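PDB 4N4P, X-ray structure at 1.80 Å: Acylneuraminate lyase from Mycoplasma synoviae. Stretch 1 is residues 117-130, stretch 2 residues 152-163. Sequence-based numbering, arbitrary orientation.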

# COMPACT_ATOMS: atom_id res chain seq x y z
N SER A 117 -13.75 13.62 -4.71
CA SER A 117 -12.66 14.59 -4.92
C SER A 117 -12.55 15.56 -3.76
O SER A 117 -13.46 15.70 -2.91
N PHE A 118 -11.42 16.27 -3.72
CA PHE A 118 -11.29 17.34 -2.73
C PHE A 118 -12.44 18.33 -2.83
O PHE A 118 -13.01 18.73 -1.81
N ASN A 119 -12.75 18.73 -4.07
CA ASN A 119 -13.81 19.70 -4.33
C ASN A 119 -15.16 19.20 -3.86
O ASN A 119 -15.93 19.96 -3.26
N GLU A 120 -15.46 17.92 -4.09
CA GLU A 120 -16.71 17.34 -3.59
C GLU A 120 -16.76 17.35 -2.07
O GLU A 120 -17.78 17.68 -1.49
N THR A 121 -15.64 16.99 -1.44
CA THR A 121 -15.54 16.98 0.01
C THR A 121 -15.66 18.42 0.58
O THR A 121 -16.35 18.65 1.57
N HIS A 122 -14.99 19.37 -0.06
CA HIS A 122 -15.08 20.78 0.35
C HIS A 122 -16.53 21.26 0.29
O HIS A 122 -17.04 21.86 1.23
N HIS A 123 -17.20 20.95 -0.82
CA HIS A 123 -18.58 21.38 -1.04
C HIS A 123 -19.54 20.74 -0.05
O HIS A 123 -20.50 21.37 0.41
N TYR A 124 -19.26 19.47 0.30
CA TYR A 124 -20.03 18.75 1.31
C TYR A 124 -19.94 19.47 2.65
O TYR A 124 -20.95 19.75 3.26
N TYR A 125 -18.73 19.84 3.08
CA TYR A 125 -18.63 20.55 4.36
C TYR A 125 -19.26 21.95 4.30
O TYR A 125 -19.93 22.39 5.26
N GLU A 126 -19.09 22.63 3.16
CA GLU A 126 -19.77 23.91 2.92
C GLU A 126 -21.28 23.81 3.10
O GLU A 126 -21.89 24.60 3.80
N GLU A 127 -21.90 22.83 2.46
CA GLU A 127 -23.35 22.65 2.59
C GLU A 127 -23.77 22.41 4.06
O GLU A 127 -24.75 22.97 4.51
N ILE A 128 -23.03 21.57 4.79
CA ILE A 128 -23.40 21.32 6.19
C ILE A 128 -23.29 22.61 7.02
O ILE A 128 -24.13 22.89 7.86
N SER A 129 -22.28 23.42 6.74
CA SER A 129 -22.04 24.66 7.49
C SER A 129 -23.18 25.67 7.39
O SER A 129 -23.44 26.41 8.33
N LYS A 130 -23.86 25.71 6.25
CA LYS A 130 -24.98 26.65 6.07
C LYS A 130 -26.19 26.30 6.92
O LYS A 130 -27.05 27.15 7.16
N ASP A 152 -1.51 22.04 3.64
CA ASP A 152 -2.10 23.28 3.14
C ASP A 152 -3.50 23.07 2.57
O ASP A 152 -4.39 23.91 2.74
N GLN A 153 -3.71 21.92 1.92
CA GLN A 153 -4.98 21.61 1.28
C GLN A 153 -6.04 21.35 2.35
O GLN A 153 -7.20 21.74 2.20
N PHE A 154 -5.64 20.71 3.44
CA PHE A 154 -6.54 20.44 4.54
C PHE A 154 -6.99 21.74 5.21
O PHE A 154 -8.11 21.84 5.72
N GLY A 155 -6.12 22.75 5.18
CA GLY A 155 -6.42 24.05 5.75
C GLY A 155 -7.56 24.76 5.06
O GLY A 155 -8.27 25.54 5.69
N LYS A 156 -7.75 24.47 3.77
CA LYS A 156 -8.90 24.97 3.04
C LYS A 156 -10.22 24.44 3.63
O LYS A 156 -11.21 25.17 3.69
N LEU A 157 -10.22 23.18 4.07
CA LEU A 157 -11.40 22.63 4.73
C LEU A 157 -11.56 23.25 6.10
O LEU A 157 -12.67 23.56 6.51
N LEU A 158 -10.44 23.46 6.80
CA LEU A 158 -10.48 24.05 8.16
C LEU A 158 -11.02 25.47 8.17
O LEU A 158 -11.47 25.95 9.21
N GLU A 159 -10.96 26.14 7.03
CA GLU A 159 -11.37 27.54 6.92
C GLU A 159 -12.86 27.72 6.65
O GLU A 159 -13.38 28.83 6.75
N ILE A 160 -13.54 26.63 6.34
CA ILE A 160 -14.99 26.67 6.08
C ILE A 160 -15.75 27.26 7.27
O ILE A 160 -15.39 27.04 8.43
N LYS A 161 -16.77 28.07 6.98
CA LYS A 161 -17.58 28.69 8.02
C LYS A 161 -17.99 27.69 9.11
O LYS A 161 -18.44 26.57 8.80
N ASN A 162 -17.77 28.08 10.37
CA ASN A 162 -18.14 27.28 11.56
C ASN A 162 -17.22 26.11 11.88
O ASN A 162 -17.37 25.49 12.93
N VAL A 163 -16.26 25.82 11.00
CA VAL A 163 -15.29 24.76 11.29
C VAL A 163 -14.28 25.26 12.32
O VAL A 163 -13.59 26.27 12.09

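The helix beginning at Phe118 and the helix that enters stretch 2 at Asp152 run nearly parallel, 22° apart, with axes 10.2 Å apart at closest approach, a spacing that leaves room for one layer of mostly apolar side chains. Ser117 stays out of this layer and starts its helix: with chi1 p, its OG accepts from Glu120 N at 3.0 Å, an N-cap.

Phe118 opens the contact. Its CA-to-CB bond points toward stretch 2, and the t rotamer lays the ring against the partner helix. Gln153 covers one face, its CG 4.1 Å from the ring centroid; Lys156 CB meets the ring edge, 3.9 Å from Phe118 CZ. Here the methylenes of polar residues serve as packing material. Leu157 (m, t) then acts as the knob, seated among Phe118, Thr121, His122 and Tyr125. Its CG lies 3.8 Å from Phe118 CE2, and its CD2 reaches 3.5 Å from His122 CA, so the hole is floored partly by backbone.

His122 starts sideways, but its t rotamer carries the ring closer, where Ile160 CD1 sits squarely over one face, 3.8 Å from the centroid. The CA-to-CB bond of Tyr125 points toward stretch 2, with chi1 m; its CB is 3.7 Å from Ile160 CD1, while its CD2 is 4.3 Å from Leu157 CD2. Glu126 contributes mainly aliphatic contact, its CG 4.3 Å from Ile160 CD1.

A type II turn from Ile160 to Val163 passes close to Ser129. This small residue has chi1 p; its OG donates to Glu126 O (2.5 Å), and its CB lies 3.2 Å from Lys161 O. Asn162 ND2 donates a weak hydrogen bond to Ser129 O at 3.2 Å. A water also donates to Ser129 O (2.7 Å between the oxygens) and weakly accepts from Lys161 NZ, 3.4 Å from the water oxygen. The pattern is an apolar middle with polar links gathered at the end.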

# COMPACT_ATOMS: atom_id res chain seq x y z
CB SER A 117 -12.88 15.38 -6.22
OG SER A 117 -14.02 16.22 -6.11
CB PHE A 118 -9.96 18.08 -2.86
CG PHE A 118 -9.80 19.13 -1.82
CD1 PHE A 118 -10.19 20.44 -2.09
CD2 PHE A 118 -9.32 18.80 -0.55
CE1 PHE A 118 -10.08 21.43 -1.10
CE2 PHE A 118 -9.21 19.78 0.44
CZ PHE A 118 -9.59 21.09 0.16
CB ASN A 119 -13.88 20.05 -5.83
CG ASN A 119 -12.72 20.93 -6.29
OD1 ASN A 119 -12.03 21.56 -5.48
ND2 ASN A 119 -12.53 21.01 -7.61
CB GLU A 120 -16.89 15.92 -4.12
CG GLU A 120 -17.43 15.93 -5.54
CD GLU A 120 -17.23 14.61 -6.28
OE1 GLU A 120 -16.29 13.85 -5.95
OE2 GLU A 120 -18.01 14.36 -7.22
CB THR A 121 -14.23 16.31 0.43
OG1 THR A 121 -14.26 14.95 -0.01
CG2 THR A 121 -14.07 16.35 1.95
CB HIS A 122 -14.18 21.66 -0.53
CG HIS A 122 -14.13 23.09 -0.10
ND1 HIS A 122 -13.04 23.64 0.54
CD2 HIS A 122 -15.04 24.09 -0.21
CE1 HIS A 122 -13.28 24.91 0.80
NE2 HIS A 122 -14.49 25.20 0.37
CB HIS A 123 -19.03 21.08 -2.49
CG HIS A 123 -20.36 21.68 -2.83
ND1 HIS A 123 -20.50 22.95 -3.34
CD2 HIS A 123 -21.62 21.19 -2.70
CE1 HIS A 123 -21.78 23.21 -3.53
NE2 HIS A 123 -22.48 22.16 -3.15
CB TYR A 124 -19.46 17.35 1.38
CG TYR A 124 -19.73 16.48 2.59
CD1 TYR A 124 -18.79 16.37 3.62
CD2 TYR A 124 -20.89 15.69 2.65
CE1 TYR A 124 -19.01 15.52 4.72
CE2 TYR A 124 -21.12 14.84 3.73
CZ TYR A 124 -20.18 14.74 4.75
OH TYR A 124 -20.44 13.86 5.79
CB TYR A 125 -17.19 20.60 4.81
CG TYR A 125 -16.73 19.29 5.40
CD1 TYR A 125 -17.26 18.83 6.62
CD2 TYR A 125 -15.75 18.53 4.77
CE1 TYR A 125 -16.82 17.61 7.19
CE2 TYR A 125 -15.31 17.34 5.32
CZ TYR A 125 -15.84 16.88 6.52
OH TYR A 125 -15.37 15.70 7.04
CB GLU A 126 -19.48 24.41 1.51
CG GLU A 126 -18.13 25.02 1.31
CD GLU A 126 -18.05 25.72 -0.02
OE1 GLU A 126 -17.75 25.06 -1.03
OE2 GLU A 126 -18.28 26.94 -0.04
CB GLU A 127 -23.83 21.51 1.71
CG GLU A 127 -23.79 21.80 0.23
CD GLU A 127 -24.79 20.95 -0.53
OE1 GLU A 127 -24.37 20.27 -1.49
OE2 GLU A 127 -25.98 20.94 -0.15
CB ILE A 128 -22.55 20.19 6.85
CG1 ILE A 128 -22.62 18.90 6.03
CG2 ILE A 128 -23.04 19.94 8.32
CD1 ILE A 128 -21.53 17.86 6.40
CB SER A 129 -20.76 25.33 6.99
OG SER A 129 -20.96 25.94 5.73
CB LYS A 130 -25.38 26.71 4.61
CG LYS A 130 -24.74 27.83 3.82
CD LYS A 130 -23.39 27.48 3.27
CE LYS A 130 -23.12 28.22 1.96
NZ LYS A 130 -21.75 27.90 1.48
CB ASP A 152 -1.19 23.95 2.10
CG ASP A 152 0.06 24.59 2.71
OD1 ASP A 152 0.14 24.74 3.95
OD2 ASP A 152 0.97 24.96 1.94
CB GLN A 153 -4.81 20.37 0.41
CG GLN A 153 -5.62 20.35 -0.87
CD GLN A 153 -5.36 19.09 -1.67
OE1 GLN A 153 -4.28 18.48 -1.57
NE2 GLN A 153 -6.34 18.68 -2.48
CB PHE A 154 -5.90 19.50 5.54
CG PHE A 154 -6.85 18.96 6.54
CD1 PHE A 154 -7.84 18.06 6.16
CD2 PHE A 154 -6.76 19.34 7.86
CE1 PHE A 154 -8.73 17.55 7.09
CE2 PHE A 154 -7.65 18.82 8.82
CZ PHE A 154 -8.63 17.93 8.43
CB LYS A 156 -8.82 24.63 1.56
CG LYS A 156 -7.65 25.31 0.83
CD LYS A 156 -7.50 24.72 -0.57
CE LYS A 156 -6.03 24.73 -1.03
NZ LYS A 156 -5.79 23.57 -1.96
CB LEU A 157 -11.33 21.09 4.84
CG LEU A 157 -11.24 20.22 3.57
CD1 LEU A 157 -10.99 18.74 3.97
CD2 LEU A 157 -12.51 20.36 2.69
CB LEU A 158 -9.07 24.04 8.79
CG LEU A 158 -8.55 22.65 9.18
CD1 LEU A 158 -7.05 22.66 9.57
CD2 LEU A 158 -9.41 22.11 10.32
CB GLU A 159 -10.61 28.21 5.80
CG GLU A 159 -9.30 28.79 6.27
CD GLU A 159 -8.42 29.16 5.10
OE1 GLU A 159 -8.95 29.47 3.99
OE2 GLU A 159 -7.18 29.14 5.30
CB ILE A 160 -15.50 25.25 5.67
CG1 ILE A 160 -14.96 24.91 4.27
CG2 ILE A 160 -17.02 25.14 5.75
CD1 ILE A 160 -15.04 23.41 3.86
CB LYS A 161 -18.82 29.36 7.40
CG LYS A 161 -19.70 30.08 8.41
CD LYS A 161 -20.96 30.65 7.75
CE LYS A 161 -21.65 31.66 8.66
NZ LYS A 161 -22.46 30.99 9.72
CB ASN A 162 -19.60 26.76 11.52
CG ASN A 162 -20.63 27.87 11.50
OD1 ASN A 162 -20.50 28.88 12.21
ND2 ASN A 162 -21.68 27.69 10.69
CB VAL A 163 -14.56 24.23 10.04
CG1 VAL A 163 -13.47 23.23 10.45
CG2 VAL A 163 -15.56 23.54 9.07
O HOH W 1 -24.81 28.54 9.30